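Local coordinates for protein phosphomethylpyrimidine kinase (Pyrococcus furiosus, PDB 2PB9) that probably forms thiamine monophosphate through the ThiN-family C-terminal domain modelled here, while the kinase section of the whole enzyme probably phosphorylates hydroxymethylpyrimidine and its phosphate, at residues G142-T145 and A146-I150; F121-R124 and R125-P128; R80-L83 and T84-F88; N97-S101 and R102-E106. All coordinates share one frame; numbering follows the deposited sequence.

Contact 1 of 4, residues G142-T145 and A146-I150; sequences GIET and AIKRI
The closing turns of helix 138-149 form this contact, pairing Ile143 with Ile147 and Thr145 with Arg149, each one helical turn apart. Four successive amides reach back four residues, from Ala146 N to Gly142 O (2.8 Å) through to Arg149 N and Thr145 O, the last bond being weak. Ile150, next along the chain, has left the helical backbone. On the buried side CG2 of Ile143 meets CD1 of Ile147 at 3.7 Å, and both side chains press on Tyr85 of helix 77-86. Thr145 and Arg149 run side by side in the same direction. CG2 of Thr145 lies anti to the backbone N (OG1 at chi1 -70°), and this methyl comes to 3.3 Å from NH2 of Arg149, obliquely to the guanidinium. Thr145 OG1 is hydrogen-bonded to Trp141 O, one turn earlier, while NH2 of Arg149 makes a weak hydrogen bond to Phe121 O. Glu144 OE1 and Lys148 NZ stand 4.4 Å apart, too far for a salt bridge. At that distance the two charges would attract only loosely, and the salt bridge of Glu144 OE2 goes to Arg87, outside its own helix.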
loop_
_atom_site.group_PDB
_atom_site.type_symbol
_atom_site.label_atom_id
_atom_site.label_comp_id
_atom_site.label_asym_id
_atom_site.label_seq_id
_atom_site.Cartn_x
_atom_site.Cartn_y
_atom_site.Cartn_z
ATOM N N GLY A 142 -14.159 9.337 6.694
ATOM C CA GLY A 142 -12.995 10.184 6.820
ATOM C C GLY A 142 -13.307 11.524 7.455
ATOM O O GLY A 142 -12.656 11.916 8.426
ATOM N N ILE A 143 -14.310 12.220 6.915
ATOM C CA ILE A 143 -14.707 13.534 7.415
ATOM C C ILE A 143 -15.012 13.519 8.913
ATOM O O ILE A 143 -14.577 14.398 9.649
ATOM C CB ILE A 143 -15.944 14.083 6.640
ATOM C CG1 ILE A 143 -15.634 14.160 5.140
ATOM C CG2 ILE A 143 -16.321 15.477 7.156
ATOM C CD1 ILE A 143 -14.443 15.022 4.776
ATOM N N GLU A 144 -15.753 12.514 9.361
ATOM C CA GLU A 144 -16.099 12.399 10.773
ATOM C C GLU A 144 -14.863 12.112 11.612
ATOM O O GLU A 144 -14.641 12.728 12.650
ATOM C CB GLU A 144 -17.101 11.273 10.975
ATOM C CG GLU A 144 -18.399 11.460 10.241
ATOM C CD GLU A 144 -19.255 10.222 10.303
ATOM O OE1 GLU A 144 -19.472 9.720 11.431
ATOM O OE2 GLU A 144 -19.704 9.753 9.231
ATOM N N THR A 145 -14.070 11.153 11.158
ATOM C CA THR A 145 -12.854 10.787 11.858
ATOM C C THR A 145 -12.042 12.050 12.074
ATOM O O THR A 145 -11.649 12.355 13.195
ATOM C CB THR A 145 -12.050 9.769 11.028
ATOM O OG1 THR A 145 -12.749 8.523 11.016
ATOM C CG2 THR A 145 -10.666 9.565 11.597
ATOM N N ALA A 146 -11.821 12.791 10.992
ATOM C CA ALA A 146 -11.056 14.034 11.032
ATOM C C ALA A 146 -11.683 15.104 11.930
ATOM O O ALA A 146 -10.984 15.800 12.670
ATOM C CB ALA A 146 -10.903 14.574 9.634
ATOM N N ILE A 147 -13.006 15.230 11.848
ATOM C CA ILE A 147 -13.751 16.206 12.632
ATOM C C ILE A 147 -13.740 15.875 14.123
ATOM O O ILE A 147 -13.608 16.766 14.964
ATOM C CB ILE A 147 -15.221 16.321 12.105
ATOM C CG1 ILE A 147 -15.247 17.253 10.881
ATOM C CG2 ILE A 147 -16.153 16.829 13.198
ATOM C CD1 ILE A 147 -16.618 17.454 10.248
ATOM N N LYS A 148 -13.874 14.595 14.446
ATOM C CA LYS A 148 -13.876 14.161 15.835
ATOM C C LYS A 148 -12.466 14.097 16.406
ATOM O O LYS A 148 -12.285 14.080 17.619
ATOM C CB LYS A 148 -14.553 12.798 15.956
ATOM C CG LYS A 148 -16.033 12.826 15.632
ATOM C CD LYS A 148 -16.648 11.449 15.792
ATOM C CE LYS A 148 -18.150 11.475 15.574
ATOM N NZ LYS A 148 -18.709 10.104 15.719
ATOM N N ARG A 149 -11.474 14.058 15.520
ATOM C CA ARG A 149 -10.059 14.015 15.897
ATOM C C ARG A 149 -9.729 15.195 16.831
ATOM O O ARG A 149 -9.343 14.991 17.979
ATOM C CB ARG A 149 -9.204 14.068 14.622
ATOM C CG ARG A 149 -7.701 14.184 14.809
ATOM C CD ARG A 149 -6.986 12.870 14.523
ATOM N NE ARG A 149 -7.444 12.246 13.285
ATOM C CZ ARG A 149 -7.022 11.067 12.826
ATOM N NH1 ARG A 149 -6.113 10.365 13.498
ATOM N NH2 ARG A 149 -7.528 10.575 11.700
ATOM N N ILE A 150 -9.900 16.422 16.342
ATOM C CA ILE A 150 -9.623 17.620 17.131
ATOM C C ILE A 150 -10.870 18.119 17.847
ATOM O O ILE A 150 -11.968 17.616 17.618
ATOM C CB ILE A 150 -9.091 18.759 16.247
ATOM C CG1 ILE A 150 -10.100 19.085 15.142
ATOM C CG2 ILE A 150 -7.760 18.359 15.649
ATOM C CD1 ILE A 150 -9.648 20.180 14.213
#

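Contact 2 of 4, residues F121-R124 and R125-P128; sequences FYDR and REEP
Asp123 turns its carboxylate onward to Arg125, two residues along, and it can be followed outward from its CB. That atom lies 3.6 Å from OE2 of Glu126. CG stands anti to the backbone N (chi1 180°), which brings OD1 to Arg125 N at 3.2 Å; this bond is weak but nearly straight at 169°, and it closes an Asx turn. OD2 comes to the guanidinium edge, 3.3 Å from NE of Arg125, in a weak salt bridge whose geometry is doubtful because the place of OD2 is less sure. The two flat groups are turned 70° against each other. The stronger partner of this aspartate is Arg125 of the second subunit, and the exchange is mutual, so the turn lies in a subunit interface. The backbone itself makes a short 3-10 turn, in which Glu126 N binds Asp123 O (2.9 Å) and Glu127 N binds Arg124 O (3.1 Å). The loop leads from strand 118-121 to Pro128, at the N-cap position of helix 129-133. On the way Tyr122 meets the ring of His159 on strand 154-159, and Glu127 OE2 bonds Thr138 OG1 at the start of helix 138-149.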
loop_
_atom_site.group_PDB
_atom_site.type_symbol
_atom_site.label_atom_id
_atom_site.label_comp_id
_atom_site.label_asym_id
_atom_site.label_seq_id
_atom_site.Cartn_x
_atom_site.Cartn_y
_atom_site.Cartn_z
ATOM N N PHE A 121 -7.147 15.498 9.969
ATOM C CA PHE A 121 -6.914 14.561 8.881
ATOM C C PHE A 121 -7.514 13.227 9.233
ATOM O O PHE A 121 -8.049 13.038 10.323
ATOM C CB PHE A 121 -5.403 14.373 8.661
ATOM C CG PHE A 121 -4.703 13.706 9.823
ATOM C CD1 PHE A 121 -4.748 12.318 9.987
ATOM C CD2 PHE A 121 -4.049 14.471 10.794
ATOM C CE1 PHE A 121 -4.158 11.696 11.102
ATOM C CE2 PHE A 121 -3.454 13.860 11.918
ATOM C CZ PHE A 121 -3.511 12.470 12.070
ATOM N N TYR A 122 -7.413 12.301 8.290
ATOM C CA TYR A 122 -7.885 10.945 8.493
ATOM C C TYR A 122 -6.991 10.032 7.677
ATOM O O TYR A 122 -6.467 10.434 6.641
ATOM C CB TYR A 122 -9.358 10.807 8.089
ATOM C CG TYR A 122 -9.667 10.955 6.617
ATOM C CD1 TYR A 122 -9.278 9.982 5.703
ATOM C CD2 TYR A 122 -10.444 12.020 6.154
ATOM C CE1 TYR A 122 -9.664 10.055 4.369
ATOM C CE2 TYR A 122 -10.838 12.096 4.816
ATOM C CZ TYR A 122 -10.447 11.107 3.933
ATOM O OH TYR A 122 -10.874 11.127 2.627
ATOM N N ASP A 123 -6.793 8.816 8.168
ATOM C CA ASP A 123 -5.951 7.846 7.493
ATOM C C ASP A 123 -6.781 6.612 7.211
ATOM O O ASP A 123 -7.293 5.979 8.130
ATOM C CB ASP A 123 -4.744 7.502 8.375
ATOM C CG ASP A 123 -3.815 6.487 7.732
ATOM O OD1 ASP A 123 -3.841 6.330 6.494
ATOM O OD2 ASP A 123 -3.044 5.849 8.471
ATOM N N ARG A 124 -6.917 6.283 5.933
ATOM C CA ARG A 124 -7.697 5.135 5.508
ATOM C C ARG A 124 -7.141 3.819 6.046
ATOM O O ARG A 124 -7.846 2.802 6.069
ATOM C CB ARG A 124 -7.763 5.100 3.977
ATOM C CG ARG A 124 -8.625 6.199 3.388
ATOM C CD ARG A 124 -8.415 6.387 1.889
ATOM N NE ARG A 124 -9.377 7.352 1.356
ATOM C CZ ARG A 124 -9.305 7.933 0.159
ATOM N NH1 ARG A 124 -8.300 7.658 -0.672
ATOM N NH2 ARG A 124 -10.248 8.799 -0.199
ATOM N N ARG A 125 -5.882 3.832 6.475
ATOM C CA ARG A 125 -5.284 2.621 7.013
ATOM C C ARG A 125 -5.905 2.288 8.363
ATOM O O ARG A 125 -5.866 1.143 8.813
ATOM C CB ARG A 125 -3.767 2.775 7.149
ATOM C CG ARG A 125 -3.005 2.380 5.901
ATOM C CD ARG A 125 -1.508 2.503 6.115
ATOM N NE ARG A 125 -1.176 3.835 6.600
ATOM C CZ ARG A 125 0.057 4.300 6.776
ATOM N NH1 ARG A 125 1.116 3.540 6.510
ATOM N NH2 ARG A 125 0.230 5.541 7.214
ATOM N N GLU A 126 -6.493 3.292 9.002
ATOM C CA GLU A 126 -7.120 3.085 10.303
ATOM C C GLU A 126 -8.628 2.880 10.138
ATOM O O GLU A 126 -9.392 2.934 11.105
ATOM C CB GLU A 126 -6.823 4.285 11.209
ATOM C CG GLU A 126 -5.342 4.676 11.204
ATOM C CD GLU A 126 -4.976 5.689 12.274
ATOM O OE1 GLU A 126 -5.006 5.332 13.469
ATOM O OE2 GLU A 126 -4.654 6.843 11.922
ATOM N N GLU A 127 -9.038 2.617 8.900
ATOM C CA GLU A 127 -10.440 2.413 8.579
ATOM C C GLU A 127 -10.939 0.978 8.761
ATOM O O GLU A 127 -10.338 0.018 8.281
ATOM C CB GLU A 127 -10.710 2.886 7.148
ATOM C CG GLU A 127 -12.083 2.537 6.588
ATOM C CD GLU A 127 -12.333 3.130 5.189
ATOM O OE1 GLU A 127 -11.351 3.357 4.431
ATOM O OE2 GLU A 127 -13.520 3.354 4.833
ATOM N N PRO A 128 -12.053 0.826 9.486
ATOM C CA PRO A 128 -12.662 -0.475 9.746
ATOM C C PRO A 128 -12.982 -1.146 8.426
ATOM O O PRO A 128 -13.665 -0.573 7.575
ATOM C CB PRO A 128 -13.915 -0.112 10.526
ATOM C CG PRO A 128 -13.475 1.104 11.297
ATOM C CD PRO A 128 -12.744 1.886 10.245
#

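Contact 3 of 4, residues R80-L83 and T84-F88; sequences RAVL and TYMRF
Thr84 has its OG1 beside the backbone N and anti to the carbonyl carbon (chi1 -71°), a torsion that swings the hydroxyl back over the preceding turn to Arg80. There OG1 donates to Arg80 O at 3.0 Å. The amide of the same residue, Thr84 N, reaches that oxygen too, at 2.8 Å. The two donors come from opposite faces of the carbonyl plane, each tilted about 30° from it, and so one backbone oxygen is gripped twice by a single residue. The methyl CG2, sent the other way by the same torsion, packs on Ile143 of helix 138-149.

Most of these residues lie on helix 77-86, set between helix 138-149 and strand 35-38 of the central mixed sheet, where Val82, Leu83 and Met86 all touch Ser38. Its regular bonds continue with Tyr85 N to Ala81 O (2.8 Å) and Met86 N to Val82 O (2.9 Å). Met86 N also makes a weak bond to Leu83 O.

Met86, modelled as selenomethionine, starts with CG beside its backbone N and bends only at chi3 (90°). Its CG passes 3.2 Å from Val82 O, and SE then comes to 4.1 Å from CD1 of Leu83, with CG1 of Val82 a little farther off. Tyr85 leaves in another direction, its CB near Ala81 O and its ring stacked with that of Phe172 on strand 168-173, while its OH bonds Pro154 O and Arg153 NH1.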
loop_
_atom_site.group_PDB
_atom_site.type_symbol
_atom_site.label_atom_id
_atom_site.label_comp_id
_atom_site.label_asym_id
_atom_site.label_seq_id
_atom_site.Cartn_x
_atom_site.Cartn_y
_atom_site.Cartn_z
ATOM N N ARG A 80 -20.209 14.885 -1.195
ATOM C CA ARG A 80 -20.440 13.998 -0.064
ATOM C C ARG A 80 -19.627 14.492 1.121
ATOM O O ARG A 80 -20.085 14.460 2.256
ATOM C CB ARG A 80 -20.035 12.559 -0.413
ATOM C CG ARG A 80 -21.133 11.731 -1.089
ATOM C CD ARG A 80 -20.736 11.253 -2.490
ATOM N NE ARG A 80 -19.561 10.380 -2.480
ATOM C CZ ARG A 80 -19.592 9.063 -2.671
ATOM N NH1 ARG A 80 -20.749 8.442 -2.897
ATOM N NH2 ARG A 80 -18.461 8.359 -2.628
ATOM N N ALA A 81 -18.416 14.954 0.848
ATOM C CA ALA A 81 -17.541 15.465 1.891
ATOM C C ALA A 81 -18.145 16.692 2.574
ATOM O O ALA A 81 -18.254 16.736 3.806
ATOM C CB ALA A 81 -16.189 15.822 1.292
ATOM N N VAL A 82 -18.531 17.684 1.771
ATOM C CA VAL A 82 -19.106 18.908 2.309
ATOM C C VAL A 82 -20.447 18.609 2.960
ATOM O O VAL A 82 -20.783 19.182 3.992
ATOM C CB VAL A 82 -19.279 20.007 1.209
ATOM C CG1 VAL A 82 -20.638 19.909 0.545
ATOM C CG2 VAL A 82 -19.120 21.369 1.815
ATOM N N LEU A 83 -21.194 17.691 2.364
ATOM C CA LEU A 83 -22.499 17.315 2.877
ATOM C C LEU A 83 -22.331 16.698 4.264
ATOM O O LEU A 83 -23.040 17.063 5.202
ATOM C CB LEU A 83 -23.170 16.335 1.897
ATOM C CG LEU A 83 -24.632 16.609 1.472
ATOM C CD1 LEU A 83 -24.887 18.101 1.328
ATOM C CD2 LEU A 83 -24.922 15.898 0.160
ATOM N N THR A 84 -21.375 15.782 4.394
ATOM C CA THR A 84 -21.091 15.117 5.667
ATOM C C THR A 84 -20.558 16.120 6.694
ATOM O O THR A 84 -20.886 16.065 7.887
ATOM C CB THR A 84 -20.049 13.987 5.466
ATOM O OG1 THR A 84 -20.659 12.901 4.762
ATOM C CG2 THR A 84 -19.495 13.492 6.802
ATOM N N TYR A 85 -19.728 17.038 6.216
ATOM C CA TYR A 85 -19.135 18.059 7.064
ATOM C C TYR A 85 -20.241 18.926 7.674
ATOM O O TYR A 85 -20.167 19.306 8.838
ATOM C CB TYR A 85 -18.186 18.907 6.221
ATOM C CG TYR A 85 -17.355 19.900 6.987
ATOM C CD1 TYR A 85 -16.028 19.616 7.331
ATOM C CD2 TYR A 85 -17.864 21.162 7.300
ATOM C CE1 TYR A 85 -15.226 20.569 7.959
ATOM C CE2 TYR A 85 -17.078 22.126 7.922
ATOM C CZ TYR A 85 -15.758 21.825 8.247
ATOM O OH TYR A 85 -14.981 22.794 8.845
HETATM N N MSE A 86 -21.269 19.225 6.879
HETATM C CA MSE A 86 -22.389 20.045 7.343
HETATM C C MSE A 86 -23.125 19.407 8.519
HETATM O O MSE A 86 -23.735 20.098 9.336
HETATM C CB MSE A 86 -23.362 20.311 6.189
HETATM C CG MSE A 86 -22.830 21.333 5.188
HETATM SE SE MSE A 86 -23.706 21.353 3.451
HETATM C CE MSE A 86 -25.111 22.627 3.813
ATOM N N ARG A 87 -23.069 18.083 8.600
ATOM C CA ARG A 87 -23.715 17.374 9.689
ATOM C C ARG A 87 -23.115 17.829 11.018
ATOM O O ARG A 87 -23.672 17.568 12.083
ATOM C CB ARG A 87 -23.520 15.867 9.522
ATOM C CG ARG A 87 -24.727 15.149 8.945
ATOM C CD ARG A 87 -24.365 13.757 8.454
ATOM N NE ARG A 87 -23.665 12.981 9.472
ATOM C CZ ARG A 87 -22.965 11.879 9.213
ATOM N NH1 ARG A 87 -22.878 11.424 7.964
ATOM N NH2 ARG A 87 -22.336 11.244 10.200
ATOM N N PHE A 88 -21.981 18.519 10.940
ATOM C CA PHE A 88 -21.292 19.005 12.125
ATOM C C PHE A 88 -21.242 20.525 12.152
ATOM O O PHE A 88 -21.299 21.137 13.213
ATOM C CB PHE A 88 -19.881 18.430 12.154
ATOM C CG PHE A 88 -19.854 16.935 12.225
ATOM C CD1 PHE A 88 -19.969 16.281 13.442
ATOM C CD2 PHE A 88 -19.771 16.178 11.066
ATOM C CE1 PHE A 88 -20.001 14.894 13.501
ATOM C CE2 PHE A 88 -19.804 14.790 11.119
ATOM C CZ PHE A 88 -19.919 14.149 12.341
#

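Contact 4 of 4, residues N97-S101 and R102-E106; sequences NIRYS and REIIE
Arg102 opens helix 102-114 beside Tyr100, its backbone N lying obliquely to the tyrosine ring at 4.4 Å from CE2. Its own side chain runs out extended from CG to NE, on the exposed side of the turn. Glu103 follows and touches little here; its CB is near Ser101 OG while its carboxylate leads away.

Ile104 makes the first polar link back. Its amide N points nearly straight (173°) at Ser101 OG, a long and weak bond of 3.4 Å that makes Ser101 the N-cap of the helix. The serine hydroxyl sits between its own backbone N and carbonyl carbon (chi1 80°), and from there it also meets CG1 of Ile104 at 3.4 Å. Farther out, CD1 of Ile104 lies 3.7 Å from NH2 of Arg99, over one face of the guanidinium and off toward its rim, the two side chains crossing at about a right angle. Arg99 is anchored through NE to Arg26 O.

Ile105 takes the carbonyl of the same serine: its N bonds Ser101 O at 3.0 Å with an angle of 176°, starting the regular helical pattern. Its CB rests 3.7 Å from CE1 of Tyr100, and its CG2 reaches the hydroxyl end, 3.9 Å from Tyr100 OH. The ring itself packs on Ile169 of strand 168-173.

Arg99 thus lies against the tip of Ile104 and Tyr100 against Ile105. The Ser101 hydroxyl takes up an amide at the amino end that has no helical carbonyl before it, where the helix dipole would probably favour an oxygen.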
loop_
_atom_site.group_PDB
_atom_site.type_symbol
_atom_site.label_atom_id
_atom_site.label_comp_id
_atom_site.label_asym_id
_atom_site.label_seq_id
_atom_site.Cartn_x
_atom_site.Cartn_y
_atom_site.Cartn_z
ATOM N N ASN A 97 -11.043 20.799 -3.336
ATOM C CA ASN A 97 -9.964 19.857 -3.116
ATOM C C ASN A 97 -8.758 20.238 -3.961
ATOM O O ASN A 97 -8.870 20.496 -5.167
ATOM C CB ASN A 97 -10.398 18.407 -3.411
ATOM C CG ASN A 97 -10.740 18.165 -4.876
ATOM O OD1 ASN A 97 -11.849 18.459 -5.325
ATOM N ND2 ASN A 97 -9.785 17.624 -5.628
ATOM N N ILE A 98 -7.604 20.302 -3.309
ATOM C CA ILE A 98 -6.381 20.637 -4.000
ATOM C C ILE A 98 -5.340 19.563 -3.780
ATOM O O ILE A 98 -5.461 18.733 -2.880
ATOM C CB ILE A 98 -5.827 21.982 -3.530
ATOM C CG1 ILE A 98 -5.637 21.970 -2.015
ATOM C CG2 ILE A 98 -6.782 23.095 -3.926
ATOM C CD1 ILE A 98 -4.996 23.251 -1.472
ATOM N N ARG A 99 -4.320 19.595 -4.628
ATOM C CA ARG A 99 -3.211 18.655 -4.596
ATOM C C ARG A 99 -2.506 18.593 -3.236
ATOM O O ARG A 99 -2.429 19.594 -2.521
ATOM C CB ARG A 99 -2.197 19.052 -5.675
ATOM C CG ARG A 99 -1.210 17.973 -6.040
ATOM C CD ARG A 99 -0.451 18.374 -7.270
ATOM N NE ARG A 99 0.407 19.528 -7.017
ATOM C CZ ARG A 99 1.594 19.464 -6.416
ATOM N NH1 ARG A 99 2.078 18.297 -6.005
ATOM N NH2 ARG A 99 2.294 20.573 -6.220
ATOM N N TYR A 100 -1.996 17.412 -2.889
ATOM C CA TYR A 100 -1.262 17.232 -1.641
ATOM C C TYR A 100 0.222 17.015 -1.949
ATOM O O TYR A 100 0.580 16.434 -2.972
ATOM C CB TYR A 100 -1.777 16.015 -0.851
ATOM C CG TYR A 100 -0.910 15.658 0.357
ATOM C CD1 TYR A 100 -1.169 16.203 1.621
ATOM C CD2 TYR A 100 0.225 14.848 0.214
ATOM C CE1 TYR A 100 -0.315 15.963 2.708
ATOM C CE2 TYR A 100 1.085 14.605 1.286
ATOM C CZ TYR A 100 0.814 15.168 2.530
ATOM O OH TYR A 100 1.696 14.970 3.584
ATOM N N SER A 101 1.075 17.494 -1.051
ATOM C CA SER A 101 2.525 17.327 -1.164
ATOM C C SER A 101 3.139 17.927 0.097
ATOM O O SER A 101 2.518 18.774 0.747
ATOM C CB SER A 101 3.082 18.015 -2.420
ATOM O OG SER A 101 3.235 19.408 -2.237
ATOM N N ARG A 102 4.339 17.475 0.452
ATOM C CA ARG A 102 5.021 17.971 1.645
ATOM C C ARG A 102 5.013 19.488 1.718
ATOM O O ARG A 102 4.629 20.078 2.721
ATOM C CB ARG A 102 6.472 17.477 1.679
ATOM C CG ARG A 102 7.243 17.657 0.371
ATOM C CD ARG A 102 8.759 17.810 0.617
ATOM N NE ARG A 102 9.516 17.750 -0.639
ATOM C CZ ARG A 102 10.243 16.699 -1.032
ATOM N NH1 ARG A 102 10.338 15.603 -0.267
ATOM N NH2 ARG A 102 10.863 16.734 -2.209
ATOM N N GLU A 103 5.425 20.115 0.631
ATOM C CA GLU A 103 5.486 21.561 0.579
ATOM C C GLU A 103 4.150 22.234 0.876
ATOM O O GLU A 103 4.059 23.080 1.773
ATOM C CB GLU A 103 5.995 21.996 -0.791
ATOM C CG GLU A 103 6.605 23.375 -0.815
ATOM C CD GLU A 103 7.610 23.531 -1.939
ATOM O OE1 GLU A 103 8.595 22.757 -1.966
ATOM O OE2 GLU A 103 7.415 24.420 -2.798
ATOM N N ILE A 104 3.111 21.853 0.138
ATOM C CA ILE A 104 1.802 22.461 0.325
ATOM C C ILE A 104 1.278 22.283 1.737
ATOM O O ILE A 104 0.823 23.237 2.364
ATOM C CB ILE A 104 0.783 21.902 -0.688
ATOM C CG1 ILE A 104 1.270 22.206 -2.111
ATOM C CG2 ILE A 104 -0.594 22.521 -0.449
ATOM C CD1 ILE A 104 0.392 21.670 -3.193
ATOM N N ILE A 105 1.355 21.065 2.249
ATOM C CA ILE A 105 0.877 20.822 3.586
ATOM C C ILE A 105 1.723 21.575 4.625
ATOM O O ILE A 105 1.163 22.216 5.520
ATOM C CB ILE A 105 0.848 19.316 3.881
ATOM C CG1 ILE A 105 -0.028 19.051 5.104
ATOM C CG2 ILE A 105 2.251 18.792 4.091
ATOM C CD1 ILE A 105 -1.459 19.575 4.971
ATOM N N GLU A 106 3.054 21.529 4.510
ATOM C CA GLU A 106 3.903 22.246 5.468
ATOM C C GLU A 106 3.495 23.720 5.463
ATOM O O GLU A 106 3.302 24.338 6.514
ATOM C CB GLU A 106 5.395 22.184 5.096
ATOM C CG GLU A 106 6.026 20.803 4.847
ATOM C CD GLU A 106 5.639 19.739 5.869
ATOM O OE1 GLU A 106 5.413 20.094 7.052
ATOM O OE2 GLU A 106 5.576 18.543 5.486
#

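Along the chain the order is contact 3, contact 4, contact 2 and contact 1, all within the ThiN domain. Contacts 1 and 3 lie on neighbouring helices, 138-149 and 77-86, with centres about 11 Å apart and side chains in direct touch. Contact 2 leaves strand 118-121, outermost in the mixed sheet within this chain, and touches contact 1, their centres about 10 Å apart. Contact 4 runs from the end of strand 94-98, mid-sheet, into helix 102-114, on the opposite side of the chain's centre from contact 3, about 22 Å between centres. The helices carrying contacts 1 and 3 pack on each other within the subunit, whereas contact 2 faces a neighbouring subunit, whose Arg102 bonds Glu126 O.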